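Local coordinates for regulation of enolase protein 1 (Saccharomyces cerevisiae, PDB 3O12) that functions in galactose metabolism through the GAL83 protein and may control the level of the enolase ENO1, at residues G33-L36 / N37-K40. Numbering follows the deposited sequence.
With SO4 (sulfate ion), chain C.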
loop_
_atom_site.group_PDB
_atom_site.type_symbol
_atom_site.label_atom_id
_atom_site.label_comp_id
_atom_site.label_asym_id
_atom_site.label_seq_id
_atom_site.Cartn_x
_atom_site.Cartn_y
_atom_site.Cartn_z
ATOM N N GLY A 33 -9.680 10.473 -4.007
ATOM C CA GLY A 33 -9.090 10.127 -2.730
ATOM C C GLY A 33 -8.723 11.370 -1.941
ATOM O O GLY A 33 -8.690 12.490 -2.477
ATOM N N THR A 34 -8.465 11.169 -0.655
ATOM C CA THR A 34 -8.033 12.215 0.262
ATOM C C THR A 34 -6.683 11.799 0.840
ATOM O O THR A 34 -6.486 10.630 1.190
ATOM C CB THR A 34 -9.037 12.361 1.434
ATOM O OG1 THR A 34 -10.332 12.671 0.908
ATOM C CG2 THR A 34 -8.609 13.462 2.378
ATOM N N TRP A 35 -5.752 12.743 0.933
ATOM C CA TRP A 35 -4.444 12.439 1.514
ATOM C C TRP A 35 -4.418 12.314 3.028
ATOM O O TRP A 35 -5.067 13.081 3.762
ATOM C CB TRP A 35 -3.410 13.496 1.111
ATOM C CG TRP A 35 -2.970 13.411 -0.307
ATOM C CD1 TRP A 35 -3.394 14.191 -1.347
ATOM C CD2 TRP A 35 -2.012 12.498 -0.853
ATOM N NE1 TRP A 35 -2.761 13.820 -2.505
ATOM C CE2 TRP A 35 -1.909 12.781 -2.232
ATOM C CE3 TRP A 35 -1.233 11.471 -0.309
ATOM C CZ2 TRP A 35 -1.053 12.069 -3.080
ATOM C CZ3 TRP A 35 -0.386 10.758 -1.155
ATOM C CH2 TRP A 35 -0.308 11.064 -2.524
ATOM N N LEU A 36 -3.649 11.321 3.478
ATOM C CA LEU A 36 -3.078 11.287 4.809
ATOM C C LEU A 36 -1.594 11.587 4.616
ATOM O O LEU A 36 -0.898 10.867 3.887
ATOM C CB LEU A 36 -3.264 9.912 5.452
ATOM C CG LEU A 36 -2.687 9.762 6.858
ATOM C CD1 LEU A 36 -3.480 10.568 7.863
ATOM C CD2 LEU A 36 -2.650 8.289 7.268
ATOM N N ASN A 37 -1.115 12.661 5.242
ATOM C CA ASN A 37 0.275 13.083 5.092
ATOM C C ASN A 37 0.645 13.356 3.628
ATOM O O ASN A 37 1.518 12.701 3.071
ATOM C CB ASN A 37 1.224 12.031 5.676
ATOM C CG ASN A 37 0.891 11.663 7.112
ATOM O OD1 ASN A 37 0.842 10.472 7.467
ATOM N ND2 ASN A 37 0.681 12.670 7.953
ATOM N N LYS A 38 -0.012 14.319 2.994
ATOM C CA LYS A 38 0.310 14.644 1.611
ATOM C C LYS A 38 1.794 15.004 1.491
ATOM O O LYS A 38 2.295 15.810 2.270
ATOM C CB LYS A 38 -0.536 15.823 1.125
ATOM C CG LYS A 38 -0.359 16.116 -0.353
ATOM C CD LYS A 38 -1.272 17.249 -0.810
ATOM C CE LYS A 38 -1.124 17.496 -2.301
ATOM N NZ LYS A 38 -1.989 18.625 -2.754
ATOM N N PRO A 39 2.501 14.400 0.518
ATOM C CA PRO A 39 3.908 14.750 0.287
ATOM C C PRO A 39 4.070 16.203 -0.147
ATOM O O PRO A 39 3.162 16.789 -0.745
ATOM C CB PRO A 39 4.318 13.854 -0.890
ATOM C CG PRO A 39 3.300 12.779 -0.971
ATOM C CD PRO A 39 2.029 13.315 -0.359
ATOM N N LYS A 40 5.230 16.774 0.153
ATOM C CA LYS A 40 5.547 18.132 -0.270
ATOM C C LYS A 40 5.586 18.215 -1.793
ATOM O O LYS A 40 5.228 19.238 -2.376
ATOM C CB LYS A 40 6.885 18.578 0.324
ATOM C CG LYS A 40 6.854 18.791 1.832
ATOM C CD LYS A 40 8.211 19.250 2.349
ATOM C CE LYS A 40 8.135 19.698 3.800
ATOM N NZ LYS A 40 7.700 18.597 4.702
HETATM S S SO4 C . -6.349 16.200 0.355
HETATM O O1 SO4 C . -7.695 16.695 0.636
HETATM O O2 SO4 C . -6.405 15.266 -0.761
HETATM O O3 SO4 C . -5.471 17.320 0.021
HETATM O O4 SO4 C . -5.821 15.513 1.528
#
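Between Trp35 and Lys38 the chain leaves its strand and turns sharply, their CA atoms 5.2 Å apart, with Asn37 at the bend in a left-handed backbone conformation. No hydrogen bond links residues 33-36 to residues 37-40. The turn is instead packed against the indole of Trp35. Lys38 and Pro39 lie over the same face of this ring and divide it between them. CG of Lys38 sits 3.7 Å from the centroid of the five-membered ring of Trp35, almost on the ring normal, in a CH-pi contact. CD of Pro39 does the same for the six-membered ring, 3.8 Å from its centroid. Both side chains cross that of Trp35 at about a right angle. In Lys38, CG stands anti to the backbone N (chi1 -174°) and the rest of the chain is extended. Its methylenes therefore run past CD1 and NE1 of Trp35, and the ammonium end leads away from the contact. CB of Lys38 also meets CB of Trp35 at 3.7 Å. Leu36 and Asn37 point the same way, side by side.

A sulfate ion, probably from the crystallisation liquor, lies at the edge of the indole. The backbone N of Trp35 donates to two of its oxygens, to O4 at 2.8 Å and to O2 along a straighter path (160°) at 3.1 Å.

Strand 34-36 is paired antiparallel with strand 68-78, through backbone bonds of Thr34 with Gly76 and of Leu36 with Phe74. Just past the strand, the backbone O of Asn37 is hydrogen-bonded to the side-chain ND1 of His73, on the same strand 68-78. The turn thus carries the chain from one antiparallel sheet, which holds strand 34-36, to the other, where strand 41-45 is outermost, and Trp35 and Pro39 both touch Leu51 of strand 48-52 next to it.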